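Long-range contact in halogenase PltM (PDB 6BZN), which probably acts as a flavin-dependent halogenase that installs halogen atoms on phenolic substrates: residues T248-V260 against F295-H308. Sequence-based numbering, arbitrary orientation.
Sequences TLHHIFEEGWLWV and FRKLLKKYPAIGEH
I305, F253 and H308, with L258 beside them, are the residues round which this contact is built: a beta hairpin, closed by a type I turn from F253 to G256, receives helix 291-301 and the short helix 303-306 that follows it on one face of a mixed sheet. The helix-on-sheet packing turns on I305, whose branches reach three hairpin side chains. Its CG1 lies over one face of the H251 imidazole in a CH-pi contact, CG2 meets L258 CD1, and CD1 comes within 3.9 Å of F253 CE2. L258 CD1 also touches L298 CD2 and, at the ring edge, F295 CE1, extending the apolar layer along helix 291-301.

Nearer the turn, the F253 ring is sandwiched: the carbonyl oxygen of G256 sits above its centre, while Y302 forms an offset stack on the opposite face, centroids 4.4 Å apart and planes inclined by 27°. The Y302 hydroxyl, lying against the CB end of F253, approaches both E255 carboxylate oxygens, OE1 and OE2, at 2.9 Å in weak, alternative hydrogen bonds. E255 gets there by a bend at chi2 (-86°), and its OE2 also makes a long salt bridge to K301 NZ at 3.3 Å, with a water linking the same two atoms.

At the hairpin's open end, H308 receives V260 CG2 over one face of its imidazole. Its ND1 bonds to the K226 carbonyl oxygen, and H251 ND1 to H115 NE2, so each imidazole is held through both of its nitrogens. Between them, rim to rim with planes at 59°, H251 NE2 and H308 NE2 share a hydrogen bond of 3.0 Å.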
ATOM      1  N   THR A 248      10.647  -1.540   8.154  1.00 13.38           N
ATOM      2  CA  THR A 248      10.687  -1.011   6.800  1.00 13.07           C
ATOM      3  C   THR A 248      11.510   0.270   6.843  1.00 12.65           C
ATOM      4  O   THR A 248      11.049   1.292   7.334  1.00 11.70           O
ATOM      5  CB  THR A 248       9.283  -0.690   6.310  1.00 13.99           C
ATOM      6  OG1 THR A 248       8.445  -1.835   6.534  1.00 15.08           O
ATOM      7  CG2 THR A 248       9.273  -0.287   4.835  1.00 13.88           C
ATOM      8  N   LEU A 249      12.723   0.198   6.316  1.00 12.15           N
ATOM      9  CA  LEU A 249      13.682   1.279   6.413  1.00 12.37           C
ATOM     10  C   LEU A 249      13.618   2.123   5.151  1.00 12.36           C
ATOM     11  O   LEU A 249      13.708   1.587   4.033  1.00 12.35           O
ATOM     12  CB  LEU A 249      15.073   0.694   6.634  1.00 12.66           C
ATOM     13  CG  LEU A 249      16.311   1.558   6.454  1.00 12.90           C
ATOM     14  CD1 LEU A 249      16.255   2.798   7.329  1.00 13.35           C
ATOM     15  CD2 LEU A 249      17.533   0.707   6.773  1.00 13.17           C
ATOM     16  N   HIS A 250      13.464   3.433   5.350  1.00 12.08           N
ATOM     17  CA  HIS A 250      13.371   4.419   4.289  1.00 12.63           C
ATOM     18  C   HIS A 250      14.579   5.337   4.411  1.00 12.84           C
ATOM     19  O   HIS A 250      14.689   6.077   5.395  1.00 12.84           O
ATOM     20  CB  HIS A 250      12.112   5.278   4.475  1.00 12.96           C
ATOM     21  CG  HIS A 250      10.828   4.508   4.542  1.00 13.52           C
ATOM     22  ND1 HIS A 250      10.483   3.717   5.615  1.00 13.98           N
ATOM     23  CD2 HIS A 250       9.770   4.469   3.696  1.00 13.76           C
ATOM     24  CE1 HIS A 250       9.287   3.189   5.408  1.00 14.15           C
ATOM     25  NE2 HIS A 250       8.835   3.628   4.247  1.00 14.40           N
ATOM     26  N   HIS A 251      15.490   5.280   3.444  1.00 12.80           N
ATOM     27  CA  HIS A 251      16.586   6.237   3.363  1.00 12.88           C
ATOM     28  C   HIS A 251      16.095   7.369   2.492  1.00 13.22           C
ATOM     29  O   HIS A 251      15.784   7.144   1.318  1.00 13.01           O
ATOM     30  CB  HIS A 251      17.804   5.601   2.726  1.00 12.92           C
ATOM     31  CG  HIS A 251      18.492   4.630   3.613  1.00 13.31           C
ATOM     32  ND1 HIS A 251      19.094   5.001   4.792  1.00 13.26           N
ATOM     33  CD2 HIS A 251      18.690   3.300   3.493  1.00 13.46           C
ATOM     34  CE1 HIS A 251      19.631   3.943   5.365  1.00 13.77           C
ATOM     35  NE2 HIS A 251      19.405   2.903   4.589  1.00 13.62           N
ATOM     36  N   ILE A 252      15.990   8.566   3.065  1.00 12.42           N
ATOM     37  CA  ILE A 252      15.360   9.692   2.385  1.00 12.63           C
ATOM     38  C   ILE A 252      16.397  10.784   2.130  1.00 12.62           C
ATOM     39  O   ILE A 252      17.368  10.944   2.892  1.00 12.75           O
ATOM     40  CB  ILE A 252      14.125  10.220   3.156  1.00 12.80           C
ATOM     41  CG1 ILE A 252      14.494  10.651   4.591  1.00 13.13           C
ATOM     42  CG2 ILE A 252      13.058   9.136   3.214  1.00 13.00           C
ATOM     43  CD1 ILE A 252      13.418  11.437   5.320  1.00 13.06           C
ATOM     44  N   PHE A 253      16.208  11.511   1.037  1.00 12.46           N
ATOM     45  CA  PHE A 253      17.117  12.573   0.644  1.00 12.75           C
ATOM     46  C   PHE A 253      16.345  13.483  -0.289  1.00 13.42           C
ATOM     47  O   PHE A 253      15.231  13.158  -0.688  1.00 12.54           O
ATOM     48  CB  PHE A 253      18.378  11.983  -0.013  1.00 12.75           C
ATOM     49  CG  PHE A 253      18.088  10.840  -0.935  1.00 12.57           C
ATOM     50  CD1 PHE A 253      17.756  11.081  -2.256  1.00 12.92           C
ATOM     51  CD2 PHE A 253      18.114   9.525  -0.475  1.00 12.82           C
ATOM     52  CE1 PHE A 253      17.470  10.031  -3.116  1.00 13.23           C
ATOM     53  CE2 PHE A 253      17.810   8.477  -1.317  1.00 12.84           C
ATOM     54  CZ  PHE A 253      17.482   8.733  -2.636  1.00 13.13           C
ATOM     55  N   GLU A 254      16.921  14.631  -0.638  1.00 14.40           N
ATOM     56  CA  GLU A 254      16.142  15.685  -1.292  1.00 15.59           C
ATOM     57  C   GLU A 254      15.336  15.243  -2.533  1.00 14.37           C
ATOM     58  O   GLU A 254      14.197  15.650  -2.685  1.00 13.84           O
ATOM     59  CB  GLU A 254      17.035  16.875  -1.667  1.00 18.72           C
ATOM     60  CG  GLU A 254      16.204  18.085  -2.088  1.00 21.68           C
ATOM     61  CD  GLU A 254      17.020  19.220  -2.644  1.00 26.20           C
ATOM     62  OE1 GLU A 254      16.443  19.971  -3.468  1.00 30.33           O
ATOM     63  OE2 GLU A 254      18.211  19.363  -2.261  1.00 28.75           O
ATOM     64  N   GLU A 255      15.931  14.418  -3.384  1.00 13.85           N
ATOM     65  CA  GLU A 255      15.359  14.075  -4.696  1.00 14.25           C
ATOM     66  C   GLU A 255      14.634  12.736  -4.733  1.00 13.57           C
ATOM     67  O   GLU A 255      14.123  12.333  -5.781  1.00 14.18           O
ATOM     68  CB  GLU A 255      16.437  14.130  -5.805  1.00 14.84           C
ATOM     69  CG  GLU A 255      17.485  13.024  -5.807  1.00 15.61           C
ATOM     70  CD  GLU A 255      18.684  13.278  -4.901  1.00 16.50           C
ATOM     71  OE1 GLU A 255      18.637  14.185  -4.049  1.00 16.83           O
ATOM     72  OE2 GLU A 255      19.695  12.558  -5.039  1.00 18.18           O
ATOM     73  N   GLY A 256      14.580  12.042  -3.604  1.00 13.22           N
ATOM     74  CA  GLY A 256      14.048  10.695  -3.611  1.00 12.52           C
ATOM     75  C   GLY A 256      14.253   9.902  -2.353  1.00 11.93           C
ATOM     76  O   GLY A 256      14.591  10.435  -1.297  1.00 12.02           O
ATOM     77  N   TRP A 257      14.042   8.602  -2.478  1.00 11.44           N
ATOM     78  CA  TRP A 257      14.230   7.703  -1.357  1.00 11.37           C
ATOM     79  C   TRP A 257      14.495   6.277  -1.803  1.00 11.47           C
ATOM     80  O   TRP A 257      14.236   5.913  -2.961  1.00 12.09           O
ATOM     81  CB  TRP A 257      13.026   7.769  -0.421  1.00 11.32           C
ATOM     82  CG  TRP A 257      11.762   7.121  -0.900  1.00 11.38           C
ATOM     83  CD1 TRP A 257      10.869   7.608  -1.826  1.00 11.27           C
ATOM     84  CD2 TRP A 257      11.211   5.885  -0.424  1.00 11.60           C
ATOM     85  NE1 TRP A 257       9.812   6.737  -1.955  1.00 11.73           N
ATOM     86  CE2 TRP A 257       9.993   5.677  -1.101  1.00 11.55           C
ATOM     87  CE3 TRP A 257      11.638   4.924   0.507  1.00 11.63           C
ATOM     88  CZ2 TRP A 257       9.202   4.536  -0.883  1.00 11.87           C
ATOM     89  CZ3 TRP A 257      10.853   3.823   0.738  1.00 11.75           C
ATOM     90  CH2 TRP A 257       9.647   3.625   0.040  1.00 11.94           C
ATOM     91  N   LEU A 258      15.035   5.493  -0.877  1.00 11.32           N
ATOM     92  CA  LEU A 258      15.343   4.088  -1.102  1.00 11.35           C
ATOM     93  C   LEU A 258      14.831   3.256   0.077  1.00 11.44           C
ATOM     94  O   LEU A 258      14.998   3.636   1.255  1.00 11.39           O
ATOM     95  CB  LEU A 258      16.853   3.901  -1.329  1.00 11.41           C
ATOM     96  CG  LEU A 258      17.428   2.475  -1.428  1.00 11.76           C
ATOM     97  CD1 LEU A 258      18.691   2.422  -2.288  1.00 11.80           C
ATOM     98  CD2 LEU A 258      17.739   1.892  -0.046  1.00 11.81           C
ATOM     99  N   TRP A 259      14.227   2.115  -0.234  1.00 10.90           N
ATOM    100  CA  TRP A 259      13.756   1.190   0.794  1.00 10.94           C
ATOM    101  C   TRP A 259      14.693   0.010   0.974  1.00 11.35           C
ATOM    102  O   TRP A 259      15.278  -0.467   0.005  1.00 10.77           O
ATOM    103  CB  TRP A 259      12.331   0.713   0.497  1.00 10.97           C
ATOM    104  CG  TRP A 259      12.081  -0.414  -0.534  1.00 10.99           C
ATOM    105  CD1 TRP A 259      12.471  -1.725  -0.455  1.00 11.10           C
ATOM    106  CD2 TRP A 259      11.285  -0.315  -1.721  1.00 11.26           C
ATOM    107  NE1 TRP A 259      11.976  -2.443  -1.528  1.00 11.41           N
ATOM    108  CE2 TRP A 259      11.250  -1.599  -2.322  1.00 11.39           C
ATOM    109  CE3 TRP A 259      10.594   0.740  -2.342  1.00 11.79           C
ATOM    110  CZ2 TRP A 259      10.555  -1.859  -3.514  1.00 11.65           C
ATOM    111  CZ3 TRP A 259       9.910   0.479  -3.544  1.00 11.72           C
ATOM    112  CH2 TRP A 259       9.903  -0.803  -4.112  1.00 11.78           C
ATOM    113  N   VAL A 260      14.800  -0.440   2.229  1.00 11.58           N
ATOM    114  CA  VAL A 260      15.448  -1.681   2.601  1.00 12.01           C
ATOM    115  C   VAL A 260      14.401  -2.475   3.391  1.00 12.26           C
ATOM    116  O   VAL A 260      14.016  -2.098   4.512  1.00 12.59           O
ATOM    117  CB  VAL A 260      16.725  -1.432   3.431  1.00 12.04           C
ATOM    118  CG1 VAL A 260      17.432  -2.741   3.746  1.00 12.27           C
ATOM    119  CG2 VAL A 260      17.669  -0.494   2.687  1.00 12.11           C
ATOM    120  N   PHE A 295      21.893   2.942  -9.813  1.00 16.89           N
ATOM    121  CA  PHE A 295      22.080   2.454  -8.451  1.00 16.94           C
ATOM    122  C   PHE A 295      23.466   2.851  -7.924  1.00 17.86           C
ATOM    123  O   PHE A 295      23.578   3.445  -6.850  1.00 17.09           O
ATOM    124  CB  PHE A 295      21.873   0.929  -8.381  1.00 16.37           C
ATOM    125  CG  PHE A 295      21.942   0.364  -6.986  1.00 15.89           C
ATOM    126  CD1 PHE A 295      21.065   0.803  -5.996  1.00 15.42           C
ATOM    127  CD2 PHE A 295      22.867  -0.636  -6.664  1.00 15.64           C
ATOM    128  CE1 PHE A 295      21.127   0.290  -4.707  1.00 15.14           C
ATOM    129  CE2 PHE A 295      22.926  -1.163  -5.380  1.00 15.83           C
ATOM    130  CZ  PHE A 295      22.054  -0.700  -4.398  1.00 16.11           C
ATOM    131  N   ARG A 296      24.503   2.587  -8.712  1.00 18.97           N
ATOM    132  CA  ARG A 296      25.865   2.944  -8.320  1.00 21.15           C
ATOM    133  C   ARG A 296      26.047   4.458  -8.149  1.00 20.10           C
ATOM    134  O   ARG A 296      26.731   4.879  -7.208  1.00 19.43           O
ATOM    135  CB  ARG A 296      26.906   2.394  -9.303  1.00 23.84           C
ATOM    136  CG  ARG A 296      26.964   0.873  -9.386  1.00 28.36           C
ATOM    137  CD  ARG A 296      27.398   0.186  -8.090  1.00 33.68           C
ATOM    138  NE  ARG A 296      26.732  -1.111  -7.911  1.00 39.01           N
ATOM    139  CZ  ARG A 296      26.840  -1.905  -6.840  1.00 43.20           C
ATOM    140  NH1 ARG A 296      27.616  -1.575  -5.806  1.00 44.64           N
ATOM    141  NH2 ARG A 296      26.158  -3.055  -6.806  1.00 43.07           N
ATOM    142  N   LYS A 297      25.452   5.263  -9.031  1.00 19.25           N
ATOM    143  CA  LYS A 297      25.481   6.728  -8.867  1.00 20.01           C
ATOM    144  C   LYS A 297      24.839   7.167  -7.551  1.00 19.62           C
ATOM    145  O   LYS A 297      25.368   8.043  -6.858  1.00 18.67           O
ATOM    146  CB  LYS A 297      24.826   7.450 -10.051  1.00 21.68           C
ATOM    147  CG  LYS A 297      25.659   7.395 -11.336  1.00 23.25           C
ATOM    148  CD  LYS A 297      25.163   8.340 -12.429  1.00 24.83           C
ATOM    149  CE  LYS A 297      23.772   7.989 -12.919  1.00 25.36           C
ATOM    150  NZ  LYS A 297      23.338   8.834 -14.070  1.00 25.93           N
ATOM    151  N   LEU A 298      23.707   6.553  -7.208  1.00 17.77           N
ATOM    152  CA  LEU A 298      23.032   6.840  -5.946  1.00 17.87           C
ATOM    153  C   LEU A 298      23.944   6.545  -4.754  1.00 17.85           C
ATOM    154  O   LEU A 298      24.056   7.366  -3.834  1.00 18.00           O
ATOM    155  CB  LEU A 298      21.741   6.025  -5.824  1.00 18.15           C
ATOM    156  CG  LEU A 298      20.846   6.359  -4.634  1.00 18.70           C
ATOM    157  CD1 LEU A 298      20.304   7.767  -4.776  1.00 18.94           C
ATOM    158  CD2 LEU A 298      19.709   5.353  -4.520  1.00 19.58           C
ATOM    159  N   LEU A 299      24.607   5.387  -4.779  1.00 17.55           N
ATOM    160  CA  LEU A 299      25.467   4.969  -3.679  1.00 18.19           C
ATOM    161  C   LEU A 299      26.721   5.860  -3.534  1.00 19.84           C
ATOM    162  O   LEU A 299      27.209   6.065  -2.423  1.00 19.56           O
ATOM    163  CB  LEU A 299      25.866   3.497  -3.834  1.00 18.42           C
ATOM    164  CG  LEU A 299      24.736   2.448  -3.866  1.00 18.41           C
ATOM    165  CD1 LEU A 299      25.334   1.049  -3.772  1.00 18.78           C
ATOM    166  CD2 LEU A 299      23.689   2.665  -2.785  1.00 17.67           C
ATOM    167  N   LYS A 300      27.212   6.390  -4.651  1.00 20.32           N
ATOM    168  CA  LYS A 300      28.330   7.342  -4.657  1.00 22.55           C
ATOM    169  C   LYS A 300      27.878   8.679  -4.044  1.00 21.77           C
ATOM    170  O   LYS A 300      28.590   9.273  -3.242  1.00 20.38           O
ATOM    171  CB  LYS A 300      28.805   7.532  -6.100  1.00 25.46           C
ATOM    172  CG  LYS A 300      30.151   8.208  -6.316  1.00 29.94           C
ATOM    173  CD  LYS A 300      30.393   8.359  -7.823  1.00 32.45           C
ATOM    174  CE  LYS A 300      31.859   8.362  -8.208  1.00 35.32           C
ATOM    175  NZ  LYS A 300      32.491   9.678  -7.945  1.00 36.20           N
ATOM    176  N   LYS A 301      26.672   9.111  -4.401  1.00 20.48           N
ATOM    177  CA  LYS A 301      26.039  10.313  -3.841  1.00 21.55           C
ATOM    178  C   LYS A 301      25.821  10.189  -2.324  1.00 19.15           C
ATOM    179  O   LYS A 301      26.016  11.152  -1.586  1.00 18.78           O
ATOM    180  CB  LYS A 301      24.695  10.540  -4.547  1.00 24.82           C
ATOM    181  CG  LYS A 301      24.251  11.964  -4.828  1.00 29.31           C
ATOM    182  CD  LYS A 301      23.156  11.947  -5.908  1.00 32.85           C
ATOM    183  CE  LYS A 301      22.666  13.336  -6.300  1.00 38.55           C
ATOM    184  NZ  LYS A 301      21.739  13.366  -7.475  1.00 40.64           N
ATOM    185  N   TYR A 302      25.417   8.999  -1.875  1.00 17.10           N
ATOM    186  CA  TYR A 302      25.034   8.722  -0.485  1.00 16.92           C
ATOM    187  C   TYR A 302      25.778   7.496   0.050  1.00 17.73           C
ATOM    188  O   TYR A 302      25.184   6.427   0.212  1.00 17.57           O
ATOM    189  CB  TYR A 302      23.515   8.503  -0.399  1.00 16.21           C
ATOM    190  CG  TYR A 302      22.729   9.669  -0.929  1.00 15.57           C
ATOM    191  CD1 TYR A 302      22.726  10.888  -0.246  1.00 15.22           C
ATOM    192  CD2 TYR A 302      22.018   9.585  -2.130  1.00 15.30           C
ATOM    193  CE1 TYR A 302      22.032  11.979  -0.731  1.00 15.09           C
ATOM    194  CE2 TYR A 302      21.308  10.676  -2.617  1.00 15.26           C
ATOM    195  CZ  TYR A 302      21.332  11.877  -1.920  1.00 15.42           C
ATOM    196  OH  TYR A 302      20.647  12.975  -2.381  1.00 15.72           O
ATOM    197  N   PRO A 303      27.089   7.642   0.344  1.00 18.65           N
ATOM    198  CA  PRO A 303      27.902   6.502   0.797  1.00 18.26           C
ATOM    199  C   PRO A 303      27.368   5.777   2.021  1.00 17.21           C
ATOM    200  O   PRO A 303      27.616   4.580   2.162  1.00 17.14           O
ATOM    201  CB  PRO A 303      29.271   7.107   1.122  1.00 19.06           C
ATOM    202  CG  PRO A 303      29.210   8.547   0.790  1.00 19.61           C
ATOM    203  CD  PRO A 303      27.863   8.892   0.229  1.00 19.25           C
ATOM    204  N   ALA A 304      26.659   6.481   2.903  1.00 15.90           N
ATOM    205  CA  ALA A 304      26.005   5.828   4.038  1.00 15.72           C
ATOM    206  C   ALA A 304      25.063   4.723   3.562  1.00 15.41           C
ATOM    207  O   ALA A 304      25.120   3.609   4.059  1.00 15.56           O
ATOM    208  CB  ALA A 304      25.237   6.822   4.887  1.00 15.63           C
ATOM    209  N   ILE A 305      24.226   5.036   2.580  1.00 14.90           N
ATOM    210  CA  ILE A 305      23.321   4.039   1.991  1.00 14.53           C
ATOM    211  C   ILE A 305      24.143   2.871   1.408  1.00 14.20           C
ATOM    212  O   ILE A 305      23.787   1.690   1.583  1.00 13.26           O
ATOM    213  CB  ILE A 305      22.396   4.684   0.921  1.00 14.73           C
ATOM    214  CG1 ILE A 305      21.515   5.781   1.550  1.00 14.47           C
ATOM    215  CG2 ILE A 305      21.513   3.627   0.279  1.00 14.69           C
ATOM    216  CD1 ILE A 305      20.685   6.567   0.549  1.00 14.92           C
ATOM    217  N   GLY A 306      25.256   3.209   0.745  1.00 14.33           N
ATOM    218  CA  GLY A 306      26.184   2.232   0.191  1.00 15.27           C
ATOM    219  C   GLY A 306      26.733   1.214   1.174  1.00 16.14           C
ATOM    220  O   GLY A 306      27.062   0.089   0.790  1.00 15.81           O
ATOM    221  N   GLU A 307      26.804   1.572   2.456  1.00 16.86           N
ATOM    222  CA  GLU A 307      27.260   0.616   3.470  1.00 17.78           C
ATOM    223  C   GLU A 307      26.402  -0.669   3.572  1.00 16.79           C
ATOM    224  O   GLU A 307      26.876  -1.690   4.077  1.00 17.10           O
ATOM    225  CB  GLU A 307      27.397   1.290   4.847  1.00 19.47           C
ATOM    226  CG  GLU A 307      28.469   2.383   4.913  1.00 21.01           C
ATOM    227  CD  GLU A 307      29.884   1.911   4.580  1.00 23.20           C
ATOM    228  OE1 GLU A 307      30.675   2.733   4.093  1.00 25.65           O
ATOM    229  OE2 GLU A 307      30.213   0.725   4.780  1.00 25.96           O
ATOM    230  N   HIS A 308      25.160  -0.630   3.103  1.00 15.35           N
ATOM    231  CA  HIS A 308      24.346  -1.849   3.053  1.00 15.41           C
ATOM    232  C   HIS A 308      24.806  -2.857   2.025  1.00 15.16           C
ATOM    233  O   HIS A 308      24.478  -4.032   2.156  1.00 15.35           O
ATOM    234  CB  HIS A 308      22.895  -1.549   2.701  1.00 14.89           C
ATOM    235  CG  HIS A 308      22.109  -0.921   3.794  1.00 14.74           C
ATOM    236  ND1 HIS A 308      21.663  -1.624   4.890  1.00 14.82           N
ATOM    237  CD2 HIS A 308      21.621   0.331   3.924  1.00 15.09           C
ATOM    238  CE1 HIS A 308      20.968  -0.819   5.670  1.00 15.38           C
ATOM    239  NE2 HIS A 308      20.920   0.368   5.099  1.00 15.39           N
TER
HETATM  240  O   HOH W   1      20.073  11.436  -7.666  1.00 40.39           O